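PDB 4FAJ: PrgZ from Enterococcus faecalis, which binds a peptide pheromone at the cell surface as a membrane-anchored solute-binding receptor, and probably delivers it for uptake. Local coordinates for residues N273-K278 against G290-A295; E300-Y305 against K309-T314; L315-M320 against K369-N374; K353-N358 against K424-F429; V533-L538 against A553-K558. One frame throughout, in Å; residues are numbered along the deposited sequence.

Contact 1 is buried yet far out, its centre about 22 Å from that of the chain; contacts 2 to 5 are partly buried. Contacts 3 and 5 sit deeper, each centred about 13 Å from the centre of the chain. Contacts 2 and 3 share strand 311-324, contact 5 uses its neighbour 528-539, and contact 1 joins the same sheet through strand 294-297. Contact 4 pairs two helices, touching contact 2 through D357 and N358 and contact 5 through N358. The chemistry follows place: aliphatic carbons, including those of polar side chains, make contacts 1, 3 and 4, a tyrosine against a helix end makes contact 2, and contact 5 alone has hydrogen bonds across its segments, both from lysines.

Contact 1: N273-K278 against G290-A295; sequences NFQVVK and GQLDEA
A small, buried apolar contact joins L292, in the loop between helix 280-288 and strand 294-297, to Q275 and V277, near the end of strand 271-276. L292 divides its two methyls between them: CD2 lies 4.0 Å from Q275 CB, and CD1 lies 4.1 Å from V277 CG2. The V277 and L292 side chains run alongside one another, pointing oppositely. Q275 meets the leucine mainly through CB; beyond CG the chain bends (chi2 72°) and carries the amide forward along its own strand. There NE2 gives V276 O a nearly straight bond of 2.9 Å (169°) and also bonds D251. L292 additionally packs on L286 of the helix and on T63 of the adjacent strand 61-66. At G290 a Schellman motif ends the helix just before this loop. The result is a strand-helix-strand passage whose strands belong to two different sheets, consistent with the chain crossing between the lobes of a family 5 solute-binding protein.

Contact 2: E300-Y305 against K309-T314; sequences EYAKQY and KEYSTT. With ZN (zinc ion), chain F.
The hydroxyl oxygen of Y301, on helix 299-305, binds a zinc ion, Y301 OH lying 2.0 Å from the metal in a site completed by E279 and E421, which ties this helix to helix 421-437 and to the chain just before helix 280-288. The end of the same helix meets Y311 through a backbone oxygen: Y305 O, on the last helical residue, is in van der Waals contact with Y311 CB at 3.3 Å. The ring of Y311 is brought here by its first torsion, which sets CG opposite the backbone N (chi1 -180°), and it slants past the oxygen. One turn earlier the same ring meets A302, with A302 O 4.2 Å from Y311 CE2 and A302 CB 4.4 Å from Y311 OH. Y311 begins strand 311-324 of the large mixed sheet, so a single side chain lays the end of the helix against the strand that follows it after a short loop. Beyond the helix the ring also rests on L297 and on A536 of the neighbouring strand 528-539. The second helix tyrosine directs its hydroxyl elsewhere. Y305 keeps the edge of its ring toward Y301 O, in plane, while its OH is hydrogen-bonded to N288 of helix 280-288.

Contact 3: L315-M320 against K369-N374; sequences LMANTM and KEMAFN. With ZN (zinc ion), chain H.
The backbone of strand 311-324 turns a corner at A317, the centre of an inverse gamma turn closed by a weak 3.0 Å bond from N318 N to M316 O, and this corner brings the A317 CA within 5.8 Å of the M371 CA. At the corner A317 CB presses on the side chain of M371, 3.7 Å from M371 CG and 4.1 Å from M371 SD. M371 puts CG opposite its backbone N (chi1 178°), laying the first part of its side chain against the alanine before the chain bends near the sulfur. A looser contact flanks it nearer the surface: L315 CD2 meets E370 CG at 3.9 Å, the two side chains crossing at about a right angle. Beyond that carbon the carboxylate of E370 turns to a zinc ion, OE2 at 2.2 Å and OE1 at 2.7 Å, so the aliphatic part of the glutamate packs while its charged end binds metal. Q532 of strand 528-539 ties both segments together, its NE2 hydrogen-bonding M316 O and K369 O. Past the corner, N318 bonds and M320 packs on the bound peptide. Strand 528-539 pairs with 311-324 on both sides of the turn, strand 464-470 lies alongside N318 and M320, and helix 510-524 receives A372 and N374 of the loop.

Contact 4: K353-N358 against K424-F429; sequences KKLLDN and KKAGEF. With ZN (zinc ion), chain G.
Helix 348-356 packs its final turn on helix 421-437 in a helix-to-helix contact centred on L355, which presents its side chain to K425, A426 and F429. The leucine sets CG opposite its backbone N (chi1 -169°) and sends CD1 onto the partner helix, 3.5 Å from F429 CB and 3.7 Å from A426 CA. The same methyl is 3.5 Å from K425 O, an oxygen already taken by F429 N within the helix. L355 CG lies 3.8 Å from K425 CD, the two side chains side by side, head to tail. The lysine lends only its aliphatic part to this packing; its chain then bends, and NZ bonds a glycerol. Both helices line the peptide site, since L356 and A426 pack on an aromatic side chain of the bound peptide. Just past the first helix, D357 OD1 binds a zinc ion at 2.2 Å and accepts from K306. No hydrogen bond or salt bridge joins the segments, so van der Waals and hydrophobic packing holds them, charges at its margins.

Contact 5: V533-L538 against A553-K558; sequences VGTAKL and AKYDYK
K554 and K537 each send a hydrogen bond across between strand 528-539, part of the large mixed sheet, and the segment around strand 555-556, which forms a small antiparallel pair with strand 547-548. K554 NZ gives to T535 OG1 at 2.8 Å, the two side chains reaching tip to tip. The direction is reversed in the second bond, K537 NZ giving to Y555 OH at 2.7 Å. K537 places CG between its backbone N and carbonyl carbon (chi1 66°) and then runs fully extended, which carries the ammonium group across to the tyrosine. That amine is further satisfied by a salt bridge to E539 and, weakly and at longer range, by E294. Where the phenol accepts from the cationic group, the charge would probably polarise its oxygen. Next along the chain, D556 OD1 accepts K558 N at 3.0 Å in an Asx turn, while its OD2 forms a salt bridge with R96. K558 NZ in turn bonds Y261 and D263, the latter a zinc ligand. The aliphatic start of K554 also serves its neighbour: K554 CG lies over one face of the Y555 ring, 3.7 Å above its plane and offset toward the rim.

Contact 1: N273-K278 against G290-A295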
# COMPACT_ATOMS: atom_id res chain seq x y z
N ASN A 273 -17.59 -8.59 11.01
CA ASN A 273 -18.08 -7.23 10.76
C ASN A 273 -16.93 -6.24 10.82
O ASN A 273 -15.95 -6.47 11.53
CB ASN A 273 -19.15 -6.86 11.79
CG ASN A 273 -20.28 -7.86 11.86
OD1 ASN A 273 -20.48 -8.55 12.87
ND2 ASN A 273 -21.02 -7.98 10.77
N PHE A 274 -17.02 -5.15 10.06
CA PHE A 274 -16.00 -4.11 10.10
C PHE A 274 -16.65 -2.75 10.35
O PHE A 274 -17.73 -2.48 9.84
CB PHE A 274 -15.20 -4.08 8.80
CG PHE A 274 -14.41 -5.34 8.56
CD1 PHE A 274 -13.08 -5.43 8.95
CD2 PHE A 274 -15.01 -6.45 7.99
CE1 PHE A 274 -12.36 -6.60 8.76
CE2 PHE A 274 -14.29 -7.63 7.79
CZ PHE A 274 -12.96 -7.70 8.19
N GLN A 275 -15.97 -1.92 11.15
CA GLN A 275 -16.42 -0.57 11.48
C GLN A 275 -15.26 0.41 11.30
O GLN A 275 -14.19 0.19 11.87
CB GLN A 275 -16.91 -0.53 12.93
CG GLN A 275 -17.10 0.88 13.49
CD GLN A 275 -18.29 1.58 12.90
OE1 GLN A 275 -19.42 1.12 13.06
NE2 GLN A 275 -18.06 2.70 12.21
N VAL A 276 -15.46 1.48 10.55
CA VAL A 276 -14.44 2.50 10.39
C VAL A 276 -14.31 3.27 11.71
O VAL A 276 -15.32 3.67 12.30
CB VAL A 276 -14.73 3.48 9.22
CG1 VAL A 276 -13.66 4.57 9.16
CG2 VAL A 276 -14.77 2.72 7.89
N VAL A 277 -13.08 3.46 12.17
CA VAL A 277 -12.80 4.25 13.36
C VAL A 277 -11.90 5.43 13.00
O VAL A 277 -10.77 5.24 12.54
CB VAL A 277 -12.16 3.39 14.47
CG1 VAL A 277 -11.76 4.26 15.70
CG2 VAL A 277 -13.12 2.31 14.90
N LYS A 278 -12.42 6.64 13.15
CA LYS A 278 -11.67 7.86 12.86
C LYS A 278 -11.27 8.57 14.15
O LYS A 278 -10.29 9.33 14.17
CB LYS A 278 -12.52 8.81 12.03
CG LYS A 278 -13.08 8.24 10.71
CD LYS A 278 -12.40 8.82 9.46
CE LYS A 278 -13.40 9.29 8.42
NZ LYS A 278 -13.65 10.75 8.49
N GLY A 290 -17.43 -3.90 24.91
CA GLY A 290 -17.63 -5.15 24.17
C GLY A 290 -18.33 -4.97 22.82
O GLY A 290 -18.89 -5.93 22.26
N GLN A 291 -18.32 -3.74 22.30
CA GLN A 291 -18.95 -3.44 21.01
C GLN A 291 -17.96 -3.49 19.85
O GLN A 291 -18.37 -3.43 18.69
CB GLN A 291 -19.63 -2.06 21.06
CG GLN A 291 -20.77 -1.98 22.04
CD GLN A 291 -21.81 -3.05 21.78
OE1 GLN A 291 -22.02 -3.94 22.59
NE2 GLN A 291 -22.44 -2.98 20.62
N LEU A 292 -16.67 -3.56 20.15
CA LEU A 292 -15.64 -3.80 19.16
C LEU A 292 -14.67 -4.81 19.75
O LEU A 292 -14.43 -4.81 20.96
CB LEU A 292 -14.89 -2.50 18.83
CG LEU A 292 -15.52 -1.48 17.87
CD1 LEU A 292 -14.64 -0.19 17.76
CD2 LEU A 292 -15.76 -2.06 16.49
N ASP A 293 -14.08 -5.64 18.89
CA ASP A 293 -13.11 -6.65 19.33
C ASP A 293 -11.66 -6.20 19.10
O ASP A 293 -10.72 -6.90 19.45
CB ASP A 293 -13.42 -7.99 18.66
CG ASP A 293 -14.79 -8.53 19.03
OD1 ASP A 293 -15.09 -8.56 20.24
OD2 ASP A 293 -15.59 -8.91 18.14
N GLU A 294 -11.48 -5.03 18.51
CA GLU A 294 -10.17 -4.38 18.45
C GLU A 294 -10.36 -2.87 18.43
O GLU A 294 -11.45 -2.39 18.13
CB GLU A 294 -9.37 -4.84 17.21
CG GLU A 294 -9.92 -4.35 15.92
CD GLU A 294 -9.10 -4.76 14.70
OE1 GLU A 294 -9.45 -4.30 13.59
OE2 GLU A 294 -8.13 -5.53 14.84
N ALA A 295 -9.31 -2.14 18.80
CA ALA A 295 -9.33 -0.69 18.82
C ALA A 295 -7.94 -0.16 18.49
O ALA A 295 -6.96 -0.53 19.14
CB ALA A 295 -9.77 -0.18 20.20

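Contact 2: E300-Y305 against K309-T314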
# COMPACT_ATOMS: atom_id res chain seq x y z
N GLU A 300 -1.83 10.02 23.34
CA GLU A 300 -2.17 9.85 24.75
C GLU A 300 -2.93 8.55 25.02
O GLU A 300 -2.78 7.96 26.08
CB GLU A 300 -2.96 11.07 25.23
CG GLU A 300 -3.45 11.02 26.68
CD GLU A 300 -2.33 11.04 27.73
OE1 GLU A 300 -1.16 11.35 27.39
OE2 GLU A 300 -2.65 10.76 28.91
N TYR A 301 -3.73 8.09 24.05
CA TYR A 301 -4.48 6.84 24.21
C TYR A 301 -3.52 5.65 24.28
O TYR A 301 -3.69 4.75 25.10
CB TYR A 301 -5.48 6.65 23.06
CG TYR A 301 -6.39 7.83 22.81
CD1 TYR A 301 -7.49 8.07 23.64
CD2 TYR A 301 -6.16 8.70 21.75
CE1 TYR A 301 -8.35 9.15 23.41
CE2 TYR A 301 -7.01 9.81 21.53
CZ TYR A 301 -8.10 10.02 22.36
OH TYR A 301 -8.96 11.08 22.14
N ALA A 302 -2.54 5.63 23.39
CA ALA A 302 -1.51 4.58 23.40
C ALA A 302 -0.70 4.63 24.70
O ALA A 302 -0.44 3.60 25.31
CB ALA A 302 -0.61 4.71 22.21
N LYS A 303 -0.31 5.84 25.10
CA LYS A 303 0.40 6.06 26.37
C LYS A 303 -0.33 5.42 27.55
O LYS A 303 0.28 4.73 28.38
CB LYS A 303 0.58 7.57 26.61
CG LYS A 303 1.60 7.91 27.70
CD LYS A 303 2.03 9.36 27.61
CE LYS A 303 3.44 9.59 28.17
NZ LYS A 303 3.47 9.48 29.65
N GLN A 304 -1.65 5.61 27.64
CA GLN A 304 -2.41 5.07 28.76
C GLN A 304 -2.65 3.55 28.68
O GLN A 304 -2.75 2.89 29.73
CB GLN A 304 -3.74 5.81 28.91
CG GLN A 304 -3.58 7.29 29.27
CD GLN A 304 -2.65 7.52 30.45
OE1 GLN A 304 -2.43 6.63 31.27
NE2 GLN A 304 -2.09 8.72 30.53
N TYR A 305 -2.73 2.98 27.48
CA TYR A 305 -3.01 1.53 27.32
C TYR A 305 -1.78 0.65 27.04
O TYR A 305 -1.89 -0.58 26.89
CB TYR A 305 -4.08 1.32 26.25
CG TYR A 305 -5.46 1.63 26.76
CD1 TYR A 305 -6.00 2.90 26.64
CD2 TYR A 305 -6.22 0.66 27.40
CE1 TYR A 305 -7.27 3.20 27.14
CE2 TYR A 305 -7.49 0.95 27.91
CZ TYR A 305 -8.01 2.21 27.77
OH TYR A 305 -9.26 2.50 28.26
N LYS A 309 -2.73 -5.86 29.06
CA LYS A 309 -2.45 -7.22 28.61
C LYS A 309 -2.89 -7.45 27.16
O LYS A 309 -2.37 -8.34 26.51
CB LYS A 309 -3.11 -8.25 29.53
CG LYS A 309 -4.63 -8.23 29.52
CD LYS A 309 -5.24 -9.21 30.51
CE LYS A 309 -6.76 -9.21 30.39
NZ LYS A 309 -7.33 -7.85 30.56
N GLU A 310 -3.84 -6.65 26.68
CA GLU A 310 -4.36 -6.80 25.32
C GLU A 310 -3.76 -5.82 24.30
O GLU A 310 -4.19 -5.78 23.16
CB GLU A 310 -5.90 -6.72 25.35
CG GLU A 310 -6.51 -7.98 25.96
CD GLU A 310 -8.02 -7.93 26.13
OE1 GLU A 310 -8.59 -6.82 26.22
OE2 GLU A 310 -8.62 -9.02 26.18
N TYR A 311 -2.76 -5.06 24.73
CA TYR A 311 -2.02 -4.11 23.88
C TYR A 311 -0.96 -4.83 23.03
O TYR A 311 -0.28 -5.73 23.52
CB TYR A 311 -1.32 -3.06 24.75
CG TYR A 311 -0.51 -2.01 23.99
CD1 TYR A 311 0.85 -2.18 23.73
CD2 TYR A 311 -1.12 -0.83 23.54
CE1 TYR A 311 1.59 -1.20 23.03
CE2 TYR A 311 -0.39 0.15 22.85
CZ TYR A 311 0.96 -0.04 22.60
OH TYR A 311 1.66 0.94 21.91
N SER A 312 -0.81 -4.42 21.78
CA SER A 312 0.36 -4.82 20.98
C SER A 312 0.75 -3.69 20.04
O SER A 312 -0.09 -2.90 19.66
CB SER A 312 0.06 -6.10 20.19
OG SER A 312 -0.91 -5.86 19.19
N THR A 313 2.04 -3.61 19.70
CA THR A 313 2.47 -2.76 18.59
C THR A 313 3.36 -3.58 17.66
O THR A 313 4.19 -4.36 18.12
CB THR A 313 3.21 -1.49 19.06
OG1 THR A 313 3.55 -0.69 17.91
CG2 THR A 313 4.46 -1.84 19.81
N THR A 314 3.18 -3.37 16.36
CA THR A 314 3.84 -4.16 15.33
C THR A 314 4.35 -3.20 14.27
O THR A 314 3.57 -2.42 13.72
CB THR A 314 2.87 -5.17 14.69
OG1 THR A 314 2.16 -5.89 15.71
CG2 THR A 314 3.64 -6.17 13.78
ZN ZN F . -9.50 11.82 20.37

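Contact 3: L315-M320 against K369-N374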
# COMPACT_ATOMS: atom_id res chain seq x y z
N LEU A 315 5.65 -3.25 13.98
CA LEU A 315 6.29 -2.32 13.04
C LEU A 315 6.00 -2.76 11.62
O LEU A 315 6.16 -3.94 11.29
CB LEU A 315 7.80 -2.26 13.27
CG LEU A 315 8.58 -1.22 12.46
CD1 LEU A 315 8.17 0.19 12.89
CD2 LEU A 315 10.09 -1.42 12.62
N MET A 316 5.56 -1.82 10.79
CA MET A 316 5.17 -2.11 9.41
C MET A 316 6.22 -1.60 8.41
O MET A 316 6.95 -0.65 8.70
CB MET A 316 3.86 -1.43 9.09
CG MET A 316 2.69 -1.83 9.97
SD MET A 316 2.04 -3.45 9.52
CE MET A 316 2.57 -4.41 10.93
N ALA A 317 6.27 -2.22 7.22
CA ALA A 317 7.14 -1.77 6.12
C ALA A 317 6.44 -0.64 5.36
O ALA A 317 6.08 -0.77 4.18
CB ALA A 317 7.48 -2.95 5.18
N ASN A 318 6.27 0.48 6.05
CA ASN A 318 5.33 1.52 5.63
C ASN A 318 5.93 2.88 6.02
O ASN A 318 6.13 3.14 7.19
CB ASN A 318 4.00 1.21 6.33
CG ASN A 318 2.87 2.23 6.08
OD1 ASN A 318 1.83 2.15 6.76
ND2 ASN A 318 3.03 3.14 5.10
N THR A 319 6.26 3.69 5.02
CA THR A 319 6.80 5.03 5.24
C THR A 319 5.70 6.06 4.93
O THR A 319 5.07 6.00 3.87
CB THR A 319 8.02 5.29 4.34
OG1 THR A 319 9.06 4.35 4.65
CG2 THR A 319 8.54 6.74 4.52
N MET A 320 5.47 6.99 5.84
CA MET A 320 4.62 8.16 5.56
C MET A 320 5.50 9.32 5.06
O MET A 320 6.54 9.62 5.65
CB MET A 320 3.82 8.59 6.80
CG MET A 320 2.73 7.63 7.21
SD MET A 320 1.43 7.36 5.97
CE MET A 320 0.83 9.04 5.70
N LYS A 369 12.96 0.40 7.70
CA LYS A 369 13.82 -0.62 8.32
C LYS A 369 13.07 -1.94 8.50
O LYS A 369 11.83 -1.97 8.50
CB LYS A 369 14.31 -0.12 9.69
CG LYS A 369 15.25 1.05 9.61
CD LYS A 369 15.34 1.84 10.92
CE LYS A 369 16.56 1.54 11.72
NZ LYS A 369 16.75 2.61 12.77
N GLU A 370 13.85 -3.01 8.64
CA GLU A 370 13.37 -4.37 8.94
C GLU A 370 12.53 -4.98 7.82
O GLU A 370 11.77 -5.90 8.06
CB GLU A 370 12.54 -4.42 10.24
CG GLU A 370 13.06 -3.60 11.40
CD GLU A 370 14.47 -3.92 11.78
OE1 GLU A 370 14.91 -5.09 11.58
OE2 GLU A 370 15.15 -3.01 12.31
N MET A 371 12.67 -4.48 6.60
CA MET A 371 11.89 -4.95 5.48
C MET A 371 12.74 -5.85 4.60
O MET A 371 12.38 -7.00 4.34
CB MET A 371 11.36 -3.77 4.66
CG MET A 371 10.56 -4.11 3.42
SD MET A 371 10.41 -2.68 2.32
CE MET A 371 11.94 -2.77 1.39
N ALA A 372 13.86 -5.31 4.12
CA ALA A 372 14.68 -5.98 3.12
C ALA A 372 16.11 -6.13 3.61
O ALA A 372 16.72 -5.15 4.04
CB ALA A 372 14.65 -5.21 1.83
N PHE A 373 16.64 -7.34 3.51
CA PHE A 373 18.01 -7.64 3.95
C PHE A 373 18.83 -8.22 2.79
O PHE A 373 18.33 -8.99 1.97
CB PHE A 373 17.99 -8.63 5.12
CG PHE A 373 17.25 -8.12 6.32
CD1 PHE A 373 17.90 -7.40 7.31
CD2 PHE A 373 15.88 -8.37 6.47
CE1 PHE A 373 17.22 -6.92 8.42
CE2 PHE A 373 15.19 -7.89 7.58
CZ PHE A 373 15.87 -7.16 8.56
N ASN A 374 20.10 -7.83 2.74
CA ASN A 374 21.00 -8.26 1.68
C ASN A 374 21.21 -9.77 1.78
O ASN A 374 21.54 -10.27 2.86
CB ASN A 374 22.33 -7.52 1.83
CG ASN A 374 23.23 -7.64 0.62
OD1 ASN A 374 23.29 -8.66 -0.06
ND2 ASN A 374 23.97 -6.57 0.35
ZN ZN H . 17.11 -3.87 12.54

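Contact 4: K353-N358 against K424-F429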
# COMPACT_ATOMS: atom_id res chain seq x y z
N LYS A 353 7.73 10.32 19.19
CA LYS A 353 7.74 10.18 20.66
C LYS A 353 6.47 10.73 21.32
O LYS A 353 5.92 10.12 22.24
CB LYS A 353 8.96 10.89 21.26
CG LYS A 353 10.29 10.17 21.03
CD LYS A 353 11.50 11.02 21.45
CE LYS A 353 11.42 11.48 22.90
NZ LYS A 353 11.03 10.37 23.83
N LYS A 354 6.02 11.89 20.85
CA LYS A 354 4.97 12.64 21.53
C LYS A 354 3.63 12.43 20.85
O LYS A 354 2.67 12.04 21.50
CB LYS A 354 5.32 14.13 21.56
CG LYS A 354 6.71 14.42 22.07
CD LYS A 354 7.11 15.87 21.86
CE LYS A 354 8.58 16.10 22.24
NZ LYS A 354 9.12 17.42 21.76
N LEU A 355 3.58 12.65 19.55
CA LEU A 355 2.33 12.57 18.81
C LEU A 355 1.85 11.13 18.60
O LEU A 355 0.71 10.81 18.89
CB LEU A 355 2.46 13.30 17.47
CG LEU A 355 1.17 13.52 16.68
CD1 LEU A 355 1.36 14.66 15.70
CD2 LEU A 355 0.73 12.26 15.97
N LEU A 356 2.73 10.25 18.11
CA LEU A 356 2.34 8.88 17.83
C LEU A 356 2.47 7.97 19.04
O LEU A 356 1.50 7.33 19.42
CB LEU A 356 3.16 8.31 16.68
CG LEU A 356 2.99 9.09 15.38
CD1 LEU A 356 3.94 8.53 14.35
CD2 LEU A 356 1.55 9.06 14.91
N ASP A 357 3.67 7.91 19.61
CA ASP A 357 3.93 7.26 20.89
C ASP A 357 3.41 5.81 20.95
O ASP A 357 2.85 5.38 21.96
CB ASP A 357 3.31 8.09 22.02
CG ASP A 357 3.89 7.78 23.37
OD1 ASP A 357 4.88 7.02 23.44
OD2 ASP A 357 3.36 8.30 24.38
N ASN A 358 3.61 5.07 19.88
CA ASN A 358 2.97 3.76 19.73
C ASN A 358 3.81 2.75 18.95
O ASN A 358 3.26 1.87 18.31
CB ASN A 358 1.63 3.96 19.01
CG ASN A 358 1.80 4.46 17.59
OD1 ASN A 358 2.92 4.72 17.14
ND2 ASN A 358 0.68 4.60 16.88
N LYS A 424 -5.10 14.31 10.84
CA LYS A 424 -5.24 15.75 11.07
C LYS A 424 -4.22 16.28 12.08
O LYS A 424 -3.63 17.34 11.86
CB LYS A 424 -6.68 16.06 11.53
CG LYS A 424 -6.93 17.53 11.77
CD LYS A 424 -8.40 17.80 12.09
CE LYS A 424 -8.61 19.23 12.54
NZ LYS A 424 -8.37 19.36 14.01
N LYS A 425 -4.03 15.56 13.18
CA LYS A 425 -3.09 16.00 14.21
C LYS A 425 -1.63 15.98 13.71
O LYS A 425 -0.85 16.85 14.08
CB LYS A 425 -3.20 15.11 15.45
CG LYS A 425 -2.40 15.61 16.64
CD LYS A 425 -2.35 14.57 17.73
CE LYS A 425 -3.69 14.41 18.41
NZ LYS A 425 -3.81 15.33 19.58
N ALA A 426 -1.29 14.99 12.88
CA ALA A 426 0.05 14.94 12.28
C ALA A 426 0.24 16.10 11.32
O ALA A 426 1.30 16.72 11.30
CB ALA A 426 0.27 13.60 11.55
N GLY A 427 -0.78 16.40 10.53
CA GLY A 427 -0.76 17.56 9.64
C GLY A 427 -0.55 18.87 10.39
O GLY A 427 0.20 19.72 9.92
N GLU A 428 -1.20 19.02 11.54
CA GLU A 428 -1.03 20.23 12.37
C GLU A 428 0.35 20.32 13.01
O GLU A 428 0.90 21.42 13.18
CB GLU A 428 -2.12 20.31 13.44
CG GLU A 428 -3.50 20.58 12.84
CD GLU A 428 -4.66 20.23 13.75
OE1 GLU A 428 -4.47 19.55 14.79
OE2 GLU A 428 -5.80 20.62 13.41
N PHE A 429 0.90 19.17 13.40
CA PHE A 429 2.26 19.12 13.93
C PHE A 429 3.25 19.57 12.85
O PHE A 429 4.13 20.39 13.10
CB PHE A 429 2.60 17.70 14.41
CG PHE A 429 4.03 17.53 14.86
CD1 PHE A 429 4.38 17.69 16.19
CD2 PHE A 429 5.03 17.22 13.94
CE1 PHE A 429 5.70 17.54 16.60
CE2 PHE A 429 6.34 17.06 14.35
CZ PHE A 429 6.68 17.22 15.68
ZN ZN G . 6.12 6.99 25.25

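Contact 5: V533-L538 against A553-K558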
# COMPACT_ATOMS: atom_id res chain seq x y z
N VAL A 533 5.64 3.55 10.10
CA VAL A 533 4.41 3.31 10.83
C VAL A 533 4.51 2.07 11.70
O VAL A 533 4.83 0.98 11.22
CB VAL A 533 3.23 3.12 9.85
CG1 VAL A 533 1.95 2.72 10.60
CG2 VAL A 533 3.00 4.37 9.01
N GLY A 534 4.21 2.26 12.99
CA GLY A 534 3.89 1.16 13.90
C GLY A 534 2.39 1.12 14.13
O GLY A 534 1.77 2.17 14.34
N THR A 535 1.81 -0.08 14.10
CA THR A 535 0.39 -0.31 14.29
C THR A 535 0.15 -0.79 15.72
O THR A 535 0.56 -1.91 16.07
CB THR A 535 -0.14 -1.37 13.29
OG1 THR A 535 0.07 -0.91 11.94
CG2 THR A 535 -1.64 -1.65 13.50
N ALA A 536 -0.47 0.06 16.53
CA ALA A 536 -0.76 -0.25 17.93
C ALA A 536 -2.25 -0.36 18.13
O ALA A 536 -3.03 0.40 17.54
CB ALA A 536 -0.20 0.80 18.87
N LYS A 537 -2.64 -1.30 18.98
CA LYS A 537 -4.05 -1.59 19.16
C LYS A 537 -4.30 -2.44 20.38
O LYS A 537 -3.39 -3.09 20.88
CB LYS A 537 -4.59 -2.34 17.93
CG LYS A 537 -4.00 -3.72 17.71
CD LYS A 537 -4.44 -4.27 16.37
CE LYS A 537 -4.04 -5.70 16.16
NZ LYS A 537 -4.74 -6.24 14.93
N LEU A 538 -5.54 -2.43 20.84
CA LEU A 538 -6.04 -3.41 21.77
C LEU A 538 -6.71 -4.50 20.95
O LEU A 538 -7.34 -4.20 19.94
CB LEU A 538 -7.07 -2.79 22.71
CG LEU A 538 -6.57 -1.63 23.57
CD1 LEU A 538 -7.73 -0.98 24.33
CD2 LEU A 538 -5.47 -2.12 24.52
N ALA A 553 -1.06 -7.04 1.94
CA ALA A 553 -2.34 -6.90 2.62
C ALA A 553 -2.13 -7.23 4.10
O ALA A 553 -1.63 -8.29 4.42
CB ALA A 553 -3.37 -7.82 1.99
N LYS A 554 -2.52 -6.32 4.99
CA LYS A 554 -2.12 -6.38 6.39
C LYS A 554 -2.69 -7.56 7.18
O LYS A 554 -1.99 -8.13 8.04
CB LYS A 554 -2.49 -5.08 7.12
CG LYS A 554 -1.91 -4.98 8.53
CD LYS A 554 -2.27 -3.66 9.20
CE LYS A 554 -1.50 -2.48 8.64
NZ LYS A 554 -1.50 -1.31 9.61
N TYR A 555 -3.95 -7.92 6.94
CA TYR A 555 -4.59 -8.97 7.74
C TYR A 555 -5.12 -10.11 6.89
O TYR A 555 -5.70 -9.88 5.83
CB TYR A 555 -5.73 -8.40 8.60
CG TYR A 555 -5.27 -7.45 9.68
CD1 TYR A 555 -4.60 -7.93 10.80
CD2 TYR A 555 -5.49 -6.08 9.58
CE1 TYR A 555 -4.16 -7.08 11.79
CE2 TYR A 555 -5.06 -5.20 10.59
CZ TYR A 555 -4.39 -5.72 11.69
OH TYR A 555 -3.95 -4.91 12.71
N ASP A 556 -4.90 -11.34 7.36
CA ASP A 556 -5.51 -12.53 6.79
C ASP A 556 -6.32 -13.23 7.88
O ASP A 556 -5.76 -13.75 8.86
CB ASP A 556 -4.43 -13.48 6.24
CG ASP A 556 -5.02 -14.67 5.49
OD1 ASP A 556 -6.26 -14.81 5.46
OD2 ASP A 556 -4.24 -15.46 4.91
N TYR A 557 -7.63 -13.21 7.72
CA TYR A 557 -8.56 -13.76 8.70
C TYR A 557 -8.99 -15.20 8.39
O TYR A 557 -9.84 -15.75 9.08
CB TYR A 557 -9.80 -12.88 8.75
CG TYR A 557 -9.50 -11.42 9.02
CD1 TYR A 557 -8.91 -11.02 10.20
CD2 TYR A 557 -9.84 -10.43 8.09
CE1 TYR A 557 -8.65 -9.67 10.46
CE2 TYR A 557 -9.58 -9.10 8.33
CZ TYR A 557 -9.00 -8.72 9.53
OH TYR A 557 -8.75 -7.39 9.77
N LYS A 558 -8.39 -15.81 7.36
CA LYS A 558 -8.82 -17.12 6.88
C LYS A 558 -8.99 -18.15 8.02
O LYS A 558 -10.00 -18.84 8.08
CB LYS A 558 -7.82 -17.67 5.85
CG LYS A 558 -8.09 -19.12 5.42
CD LYS A 558 -7.17 -19.54 4.27
CE LYS A 558 -7.23 -21.03 4.04
NZ LYS A 558 -6.25 -21.48 3.02